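Side-chain contacts in hypothetical protein (Pseudomonas aeruginosa, PDB 2H9F), which probably isomerises methylaconitate, as a member of the PrpF family of methylaconitate isomerases: residues Arg345-Phe350 with Thr356-Ala361; Arg286-Ala291 with Asp302-Ala307; Glu362-Asn367 with Thr371-Ile376. One frame throughout, in Å; residues are numbered along the deposited sequence.

Contact 1. Residues Arg345-Phe350 with Thr356-Ala361; sequences RSAVRF and TLRVGA. With SO4 (sulfate ion), chain G.
Phe350 and Leu357 lie side by side on the buried face of two antiparallel strands, whose axes approach to 4.5 Å. Leu357 CB sits over one face of the Phe350 ring, a CH-pi contact 4.0 Å from the centroid, and Leu357 CD2 reaches Phe350 CZ at 3.6 Å. Val359 CG2 meets the same ring at its edge, in plane. The ring gets there because Phe350 CG stands between its own backbone N and carbonyl carbon (chi1 65°). Val348 CG2 and Val359 CG2 close this layer at 4.0 Å, with Leu303 and helix 319-330 packed against it. The strands form a beta hairpin: Val348 and Val359 exchange paired N-H...O bonds, as do Phe350 and Leu357; Arg349-Arg358, between them, and Ala347-Gly360, beyond Val348, are non-hydrogen-bonded pairs. The other face is polar and looser. There Arg349, bent at chi3 (-70°), turns its guanidinium to the neighbouring strand, where Arg349 NH1 donates to Thr356 OG1 (3.0 Å), which lies slightly out of the guanidinium plane. Arg349 NE holds O4 of a sulfate, probably from the crystallisation liquor, at 2.9 Å. Arg358 crosses Arg349 at about a right angle, laying CB over one face of its guanidinium, and runs on extended until Ala347 CB lies over the Arg358 guanidinium, 3.6 Å from Arg358 NH2. A water accepts from Arg349 NH1 at 3.2 Å.

Contact 2. Residues Arg286-Ala291 with Asp302-Ala307; sequences RDYRTA and DLLVRA
The backbones of 286-291 and 302-307 stay well apart, with Arg286 CA and Leu304 CA the nearest pair at 7.5 Å, so side chains alone bridge the gap. Tyr288 and Leu304 point toward each other's segment and slide past one another in opposite directions. Leu304 uses both branches: CD2 comes obliquely to the Tyr288 ring, 3.5 Å from CE1, while CD1 rests 3.7 Å from Arg286 CB. Arg306 supplies the polar half. Its chain starts beside the backbone N and bends at chi2 (-70°), which swings the guanidinium back to the tyrosine. Arg306 NH2 then stands over one ring face, 3.3 Å from Tyr288 CE2, and Arg306 CZ lies 4.8 Å from the ring centroid, an off-centre cation-pi contact. The two planes are 61° apart, so the guanidinium presents an edge to the ring instead of stacking on it. Its orientation is fixed from several directions: Arg306 NH1 donates to Val305 O at 3.1 Å, from above that carbonyl plane, while NE and NH2 bond Glu235 O and Thr234 O. These carbonyl acceptors satisfy N-H groups of a buried guanidinium and would probably favour its positive charge. The tyrosine is tied down at its far end, where OH bonds His352 O. Around the contact, strand 288-289 pairs with 295-296 in a small two-stranded sheet, whereas strand 303-309 runs between 278-283, antiparallel, and 347-352, parallel; the side chains described here therefore join the small sheet to strand 303-309 and its neighbours.

Contact 3. Residues Glu362-Asn367 with Thr371-Ile376; sequences EASQAN and TVTKAI
Glu362 meets Thr373 and Lys374 together at a classic beta bulge, where the register of this antiparallel hairpin shifts by one residue. Backbone bonds define it. Glu362 O accepts from Thr373 N at 2.8 Å and from Lys374 N at 3.2 Å, both arriving from the same face of its carbonyl plane, and Glu362 N returns a bond to Lys374 O. Beyond the bulge the pairing is regular: Ser364 and Thr371 form a hydrogen-bonded pair, each N to the other's O at 2.8 Å, and Ala363 faces Val372 as the non-hydrogen-bonded pair, with CA atoms 4.2 Å apart. A third, weak donor to Glu362 O is the hydroxyl of Thr373, OG1, at 3.1 Å; chi1 of 56° folds OG1 back over the residue's own backbone, on the side of Glu362 O, and it also touches Glu362 CB at 3.3 Å. The charged groups pair alongside: Glu362 and Lys374 extend in the same direction, CD of the acid lying 3.7 Å from Lys374 CD, and end in a long, weak salt bridge, OE2 to NZ at 3.4 Å. Glu178 forms a second, long and weak ion pair with Lys374 NZ. Packing beyond these bonds is slight: Val372 CG1 lies against the carbonyl oxygen of Glu362. The hairpin joins strands 355-366 and 369-386 at the protein surface; strand 175-180 runs antiparallel along the other edge of 369-386, with backbone hydrogen bonding between Ala375 and Phe179, and loop residues Pro182 and Ile192 pack on Val372.

The three contacts follow one another along the chain in the order contact 2, contact 1, contact 3, all within the part of the chain that belongs to the PrpF family. Contacts 1 and 3 share strand 355-366, their centres about 15 Å apart, and the probable Gly360 O to Ile376 N hydrogen bond carries the pairing of 355-366 with 369-386 into contact 1. Contacts 1 and 2, about 14 Å between centres, join where strand 347-352 runs parallel to 303-309: Arg349 O meets Asp302 N, and Phe350 packs on Val305. Contacts 2 and 3 do not touch, with nearest atoms about 12 Å apart. Neighbouring strands thus connect the buried contact 2 through contact 1 to the surface hairpin of contact 3.

Contact 1. Residues Arg345-Phe350 with Thr356-Ala361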
loop_
_atom_site.group_PDB
_atom_site.type_symbol
_atom_site.label_atom_id
_atom_site.label_comp_id
_atom_site.label_asym_id
_atom_site.label_seq_id
_atom_site.Cartn_x
_atom_site.Cartn_y
_atom_site.Cartn_z
ATOM N N ARG A 345 -17.998 32.109 18.745
ATOM C CA ARG A 345 -17.098 30.942 18.784
ATOM C C ARG A 345 -16.829 30.482 17.361
ATOM O O ARG A 345 -17.122 29.361 16.997
ATOM C CB ARG A 345 -17.665 29.771 19.613
ATOM C CG ARG A 345 -17.917 30.026 21.097
ATOM C CD ARG A 345 -16.671 30.295 21.951
ATOM N NE ARG A 345 -17.160 31.041 23.116
ATOM C CZ ARG A 345 -16.466 31.386 24.212
ATOM N NH1 ARG A 345 -15.206 30.993 24.371
ATOM N NH2 ARG A 345 -17.063 32.112 25.173
ATOM N N SER A 346 -16.228 31.346 16.561
ATOM C CA SER A 346 -15.995 31.021 15.171
ATOM C C SER A 346 -14.807 30.050 14.930
ATOM O O SER A 346 -14.575 29.600 13.813
ATOM C CB SER A 346 -15.799 32.314 14.408
ATOM O OG SER A 346 -14.596 32.922 14.803
ATOM N N ALA A 347 -14.056 29.763 15.985
ATOM C CA ALA A 347 -13.068 28.681 16.009
ATOM C C ALA A 347 -13.097 28.126 17.420
ATOM O O ALA A 347 -13.105 28.901 18.368
ATOM C CB ALA A 347 -11.672 29.208 15.712
ATOM N N VAL A 348 -13.077 26.803 17.552
ATOM C CA VAL A 348 -12.989 26.156 18.849
ATOM C C VAL A 348 -12.012 24.998 18.803
ATOM O O VAL A 348 -11.902 24.320 17.787
ATOM C CB VAL A 348 -14.370 25.581 19.311
ATOM C CG1 VAL A 348 -15.367 26.733 19.702
ATOM C CG2 VAL A 348 -14.905 24.650 18.291
ATOM N N ARG A 349 -11.304 24.779 19.917
ATOM C CA ARG A 349 -10.509 23.571 20.124
ATOM C C ARG A 349 -11.255 22.658 21.105
ATOM O O ARG A 349 -11.453 23.007 22.265
ATOM C CB ARG A 349 -9.125 23.925 20.674
ATOM C CG ARG A 349 -8.221 22.716 20.841
ATOM C CD ARG A 349 -6.838 23.096 21.304
ATOM N NE ARG A 349 -6.107 23.783 20.253
ATOM C CZ ARG A 349 -5.534 23.170 19.206
ATOM N NH1 ARG A 349 -5.603 21.844 19.056
ATOM N NH2 ARG A 349 -4.908 23.896 18.281
ATOM N N PHE A 350 -11.666 21.486 20.642
ATOM C CA PHE A 350 -12.341 20.501 21.495
ATOM C C PHE A 350 -11.434 19.320 21.868
ATOM O O PHE A 350 -10.490 18.954 21.132
ATOM C CB PHE A 350 -13.665 20.012 20.884
ATOM C CG PHE A 350 -13.521 19.242 19.622
ATOM C CD1 PHE A 350 -13.537 19.884 18.387
ATOM C CD2 PHE A 350 -13.454 17.857 19.649
ATOM C CE1 PHE A 350 -13.413 19.172 17.192
ATOM C CE2 PHE A 350 -13.347 17.127 18.461
ATOM C CZ PHE A 350 -13.330 17.802 17.220
ATOM N N THR A 356 -6.865 16.652 20.946
ATOM C CA THR A 356 -7.649 17.864 20.753
ATOM C C THR A 356 -7.634 18.192 19.269
ATOM O O THR A 356 -6.749 17.765 18.536
ATOM C CB THR A 356 -7.108 19.077 21.576
ATOM O OG1 THR A 356 -5.920 19.595 20.958
ATOM C CG2 THR A 356 -6.715 18.696 23.065
ATOM N N LEU A 357 -8.642 18.934 18.827
ATOM C CA LEU A 357 -8.789 19.321 17.434
ATOM C C LEU A 357 -9.376 20.752 17.351
ATOM O O LEU A 357 -10.360 21.055 18.019
ATOM C CB LEU A 357 -9.748 18.346 16.772
ATOM C CG LEU A 357 -9.737 18.064 15.298
ATOM C CD1 LEU A 357 -8.391 17.823 14.777
ATOM C CD2 LEU A 357 -10.648 16.857 15.034
ATOM N N ARG A 358 -8.761 21.615 16.545
ATOM C CA ARG A 358 -9.246 22.957 16.299
ATOM C C ARG A 358 -10.020 23.030 14.991
ATOM O O ARG A 358 -9.496 22.752 13.884
ATOM C CB ARG A 358 -8.090 23.928 16.228
ATOM C CG ARG A 358 -8.480 25.394 16.255
ATOM C CD ARG A 358 -7.301 26.271 15.837
ATOM N NE ARG A 358 -7.661 27.679 15.596
ATOM C CZ ARG A 358 -8.079 28.199 14.426
ATOM N NH1 ARG A 358 -8.228 27.465 13.310
ATOM N NH2 ARG A 358 -8.357 29.501 14.387
ATOM N N VAL A 359 -11.281 23.396 15.114
ATOM C CA VAL A 359 -12.139 23.556 13.961
ATOM C C VAL A 359 -12.823 24.922 14.014
ATOM O O VAL A 359 -12.811 25.587 15.044
ATOM C CB VAL A 359 -13.189 22.438 13.870
ATOM C CG1 VAL A 359 -12.515 21.089 13.629
ATOM C CG2 VAL A 359 -14.123 22.426 15.089
ATOM N N GLY A 360 -13.410 25.336 12.897
ATOM C CA GLY A 360 -14.043 26.614 12.827
ATOM C C GLY A 360 -15.128 26.660 11.801
ATOM O O GLY A 360 -15.218 25.797 10.923
ATOM N N ALA A 361 -15.960 27.686 11.920
ATOM C CA ALA A 361 -17.038 27.905 10.980
ATOM C C ALA A 361 -17.498 29.343 11.021
ATOM O O ALA A 361 -17.279 30.060 12.000
ATOM C CB ALA A 361 -18.180 27.016 11.290
HETATM S S SO4 G . -5.601 27.291 20.063
HETATM O O1 SO4 G . -6.930 26.871 20.530
HETATM O O2 SO4 G . -5.613 27.570 18.618
HETATM O O3 SO4 G . -5.229 28.502 20.793
HETATM O O4 SO4 G . -4.593 26.277 20.370
HETATM O O HOH W 1 -4.885 19.859 16.672
#

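Contact 2. Residues Arg286-Ala291 with Asp302-Ala307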
loop_
_atom_site.group_PDB
_atom_site.type_symbol
_atom_site.label_atom_id
_atom_site.label_comp_id
_atom_site.label_asym_id
_atom_site.label_seq_id
_atom_site.Cartn_x
_atom_site.Cartn_y
_atom_site.Cartn_z
ATOM N N ARG A 286 -12.728 20.387 30.964
ATOM C CA ARG A 286 -12.407 19.695 32.165
ATOM C C ARG A 286 -11.113 19.024 31.813
ATOM O O ARG A 286 -10.953 18.522 30.708
ATOM C CB ARG A 286 -13.436 18.609 32.395
ATOM C CG ARG A 286 -14.079 18.603 33.742
ATOM C CD ARG A 286 -15.536 18.226 33.602
ATOM N NE ARG A 286 -16.385 19.218 34.268
ATOM C CZ ARG A 286 -17.593 19.588 33.833
ATOM N NH1 ARG A 286 -18.106 19.049 32.726
ATOM N NH2 ARG A 286 -18.285 20.515 34.502
ATOM N N ASP A 287 -10.193 18.995 32.753
ATOM C CA ASP A 287 -9.015 18.202 32.608
ATOM C C ASP A 287 -9.370 16.739 32.498
ATOM O O ASP A 287 -10.256 16.244 33.207
ATOM C CB ASP A 287 -8.116 18.312 33.866
ATOM C CG ASP A 287 -7.646 19.712 34.167
ATOM O OD1 ASP A 287 -7.912 20.644 33.409
ATOM O OD2 ASP A 287 -6.975 19.875 35.205
ATOM N N TYR A 288 -8.622 16.035 31.653
ATOM C CA TYR A 288 -8.714 14.571 31.557
ATOM C C TYR A 288 -7.438 13.969 31.012
ATOM O O TYR A 288 -6.662 14.662 30.366
ATOM C CB TYR A 288 -9.880 14.157 30.673
ATOM C CG TYR A 288 -9.751 14.525 29.217
ATOM C CD1 TYR A 288 -9.917 15.825 28.790
ATOM C CD2 TYR A 288 -9.508 13.550 28.252
ATOM C CE1 TYR A 288 -9.807 16.151 27.426
ATOM C CE2 TYR A 288 -9.416 13.870 26.899
ATOM C CZ TYR A 288 -9.565 15.163 26.494
ATOM O OH TYR A 288 -9.454 15.473 25.154
ATOM N N ARG A 289 -7.247 12.684 31.307
ATOM C CA ARG A 289 -6.156 11.881 30.770
ATOM C C ARG A 289 -6.707 10.894 29.731
ATOM O O ARG A 289 -7.755 10.293 29.923
ATOM C CB ARG A 289 -5.469 11.129 31.901
ATOM C CG ARG A 289 -4.036 10.757 31.635
ATOM C CD ARG A 289 -3.428 10.071 32.834
ATOM N NE ARG A 289 -3.174 10.948 33.988
ATOM C CZ ARG A 289 -2.176 11.837 34.090
ATOM N NH1 ARG A 289 -1.348 12.046 33.071
ATOM N NH2 ARG A 289 -2.004 12.542 35.216
ATOM N N THR A 290 -5.998 10.728 28.627
ATOM C CA THR A 290 -6.290 9.652 27.671
ATOM C C THR A 290 -5.899 8.187 28.157
ATOM O O THR A 290 -5.169 7.991 29.159
ATOM C CB THR A 290 -5.560 9.968 26.380
ATOM O OG1 THR A 290 -4.175 9.732 26.642
ATOM C CG2 THR A 290 -5.799 11.467 25.959
ATOM N N ALA A 291 -6.423 7.172 27.438
ATOM C CA ALA A 291 -6.010 5.743 27.571
ATOM C C ALA A 291 -4.488 5.613 27.422
ATOM O O ALA A 291 -3.839 4.940 28.246
ATOM C CB ALA A 291 -6.738 4.841 26.526
ATOM N N ASP A 302 -11.697 24.457 24.550
ATOM C CA ASP A 302 -12.922 25.221 24.690
ATOM C C ASP A 302 -14.099 24.359 25.137
ATOM O O ASP A 302 -15.031 24.861 25.755
ATOM C CB ASP A 302 -13.251 25.908 23.368
ATOM C CG ASP A 302 -12.215 26.949 22.959
ATOM O OD1 ASP A 302 -12.069 27.984 23.670
ATOM O OD2 ASP A 302 -11.538 26.759 21.921
ATOM N N LEU A 303 -14.088 23.067 24.804
ATOM C CA LEU A 303 -15.129 22.165 25.230
ATOM C C LEU A 303 -14.673 20.719 25.041
ATOM O O LEU A 303 -13.634 20.453 24.444
ATOM C CB LEU A 303 -16.377 22.381 24.408
ATOM C CG LEU A 303 -16.359 21.984 22.936
ATOM C CD1 LEU A 303 -17.797 21.927 22.446
ATOM C CD2 LEU A 303 -15.465 22.903 22.047
ATOM N N LEU A 304 -15.467 19.798 25.562
ATOM C CA LEU A 304 -15.237 18.368 25.367
ATOM C C LEU A 304 -16.326 17.897 24.437
ATOM O O LEU A 304 -17.447 18.330 24.582
ATOM C CB LEU A 304 -15.414 17.613 26.663
ATOM C CG LEU A 304 -14.373 17.913 27.774
ATOM C CD1 LEU A 304 -14.958 17.530 29.146
ATOM C CD2 LEU A 304 -13.105 17.166 27.435
ATOM N N VAL A 305 -15.984 16.974 23.561
ATOM C CA VAL A 305 -16.965 16.297 22.716
ATOM C C VAL A 305 -16.591 14.804 22.646
ATOM O O VAL A 305 -15.416 14.435 22.577
ATOM C CB VAL A 305 -17.043 16.871 21.318
ATOM C CG1 VAL A 305 -18.245 16.226 20.534
ATOM C CG2 VAL A 305 -17.212 18.394 21.345
ATOM N N ARG A 306 -17.617 13.960 22.726
ATOM C CA ARG A 306 -17.478 12.521 22.550
ATOM C C ARG A 306 -18.551 12.083 21.556
ATOM O O ARG A 306 -19.721 12.432 21.720
ATOM C CB ARG A 306 -17.688 11.827 23.892
ATOM C CG ARG A 306 -16.651 12.161 25.020
ATOM C CD ARG A 306 -15.316 11.562 24.675
ATOM N NE ARG A 306 -14.277 11.758 25.679
ATOM C CZ ARG A 306 -13.442 12.794 25.746
ATOM N NH1 ARG A 306 -13.556 13.839 24.944
ATOM N NH2 ARG A 306 -12.502 12.798 26.680
ATOM N N ALA A 307 -18.168 11.327 20.527
ATOM C CA ALA A 307 -19.124 10.892 19.524
ATOM C C ALA A 307 -19.083 9.400 19.342
ATOM O O ALA A 307 -18.049 8.786 19.472
ATOM C CB ALA A 307 -18.877 11.620 18.186
#

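Contact 3. Residues Glu362-Asn367 with Thr371-Ile376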
loop_
_atom_site.group_PDB
_atom_site.type_symbol
_atom_site.label_atom_id
_atom_site.label_comp_id
_atom_site.label_asym_id
_atom_site.label_seq_id
_atom_site.Cartn_x
_atom_site.Cartn_y
_atom_site.Cartn_z
ATOM N N GLU A 362 -18.126 29.752 9.935
ATOM C CA GLU A 362 -18.900 30.983 9.888
ATOM C C GLU A 362 -20.247 30.669 9.297
ATOM O O GLU A 362 -20.358 29.825 8.412
ATOM C CB GLU A 362 -18.226 32.036 9.035
ATOM C CG GLU A 362 -17.049 32.676 9.730
ATOM C CD GLU A 362 -16.473 33.847 8.921
ATOM O OE1 GLU A 362 -17.200 34.392 8.025
ATOM O OE2 GLU A 362 -15.285 34.191 9.171
ATOM N N ALA A 363 -21.256 31.352 9.802
ATOM C CA ALA A 363 -22.642 31.104 9.447
ATOM C C ALA A 363 -23.421 32.415 9.544
ATOM O O ALA A 363 -23.030 33.330 10.284
ATOM C CB ALA A 363 -23.228 30.050 10.396
ATOM N N SER A 364 -24.476 32.557 8.761
ATOM C CA SER A 364 -25.284 33.746 8.867
ATOM C C SER A 364 -26.766 33.406 8.843
ATOM O O SER A 364 -27.164 32.337 8.389
ATOM C CB SER A 364 -24.915 34.757 7.792
ATOM O OG SER A 364 -25.498 34.386 6.581
ATOM N N GLN A 365 -27.555 34.349 9.346
ATOM C CA GLN A 365 -28.959 34.167 9.642
ATOM C C GLN A 365 -29.797 35.174 8.875
ATOM O O GLN A 365 -29.409 36.299 8.678
ATOM C CB GLN A 365 -29.184 34.353 11.121
ATOM C CG GLN A 365 -30.423 33.716 11.616
ATOM C CD GLN A 365 -30.622 33.967 13.074
ATOM O OE1 GLN A 365 -30.002 34.868 13.645
ATOM N NE2 GLN A 365 -31.461 33.159 13.703
ATOM N N ALA A 366 -30.943 34.729 8.409
ATOM C CA ALA A 366 -31.818 35.534 7.563
ATOM C C ALA A 366 -33.186 34.824 7.553
ATOM O O ALA A 366 -33.334 33.698 7.051
ATOM C CB ALA A 366 -31.229 35.744 6.119
ATOM N N ASN A 367 -34.146 35.506 8.194
ATOM C CA ASN A 367 -35.535 35.043 8.413
ATOM C C ASN A 367 -35.603 33.690 9.178
ATOM O O ASN A 367 -36.329 32.761 8.793
ATOM C CB ASN A 367 -36.319 35.067 7.085
ATOM C CG ASN A 367 -36.269 36.459 6.396
ATOM O OD1 ASN A 367 -36.919 37.411 6.850
ATOM N ND2 ASN A 367 -35.496 36.571 5.304
ATOM N N THR A 371 -27.353 29.842 7.184
ATOM C CA THR A 371 -26.507 29.398 6.077
ATOM C C THR A 371 -25.060 29.329 6.538
ATOM O O THR A 371 -24.565 30.286 7.130
ATOM C CB THR A 371 -26.573 30.423 4.967
ATOM O OG1 THR A 371 -27.926 30.524 4.542
ATOM C CG2 THR A 371 -25.744 30.013 3.778
ATOM N N VAL A 372 -24.378 28.223 6.252
ATOM C CA VAL A 372 -22.962 28.084 6.615
ATOM C C VAL A 372 -22.150 28.685 5.486
ATOM O O VAL A 372 -22.317 28.319 4.336
ATOM C CB VAL A 372 -22.524 26.632 6.829
ATOM C CG1 VAL A 372 -21.015 26.558 7.235
ATOM C CG2 VAL A 372 -23.404 25.955 7.874
ATOM N N THR A 373 -21.286 29.635 5.803
ATOM C CA THR A 373 -20.514 30.294 4.779
ATOM C C THR A 373 -19.078 29.787 4.710
ATOM O O THR A 373 -18.420 29.940 3.666
ATOM C CB THR A 373 -20.511 31.817 4.999
ATOM O OG1 THR A 373 -20.017 32.103 6.300
ATOM C CG2 THR A 373 -21.913 32.396 4.810
ATOM N N LYS A 374 -18.588 29.206 5.807
ATOM C CA LYS A 374 -17.253 28.598 5.844
ATOM C C LYS A 374 -17.179 27.390 6.750
ATOM O O LYS A 374 -17.766 27.388 7.818
ATOM C CB LYS A 374 -16.206 29.555 6.400
ATOM C CG LYS A 374 -15.973 30.848 5.631
ATOM C CD LYS A 374 -14.912 31.654 6.369
ATOM C CE LYS A 374 -14.476 32.896 5.630
ATOM N NZ LYS A 374 -13.383 33.584 6.363
ATOM N N ALA A 375 -16.400 26.398 6.320
ATOM C CA ALA A 375 -15.860 25.344 7.188
ATOM C C ALA A 375 -14.347 25.503 7.236
ATOM O O ALA A 375 -13.698 25.592 6.209
ATOM C CB ALA A 375 -16.207 23.978 6.661
ATOM N N ILE A 376 -13.787 25.493 8.425
ATOM C CA ILE A 376 -12.369 25.742 8.631
ATOM C C ILE A 376 -11.756 24.583 9.402
ATOM O O ILE A 376 -12.287 24.138 10.423
ATOM C CB ILE A 376 -12.151 27.075 9.415
ATOM C CG1 ILE A 376 -12.863 28.241 8.702
ATOM C CG2 ILE A 376 -10.646 27.391 9.554
ATOM C CD1 ILE A 376 -12.980 29.499 9.502
#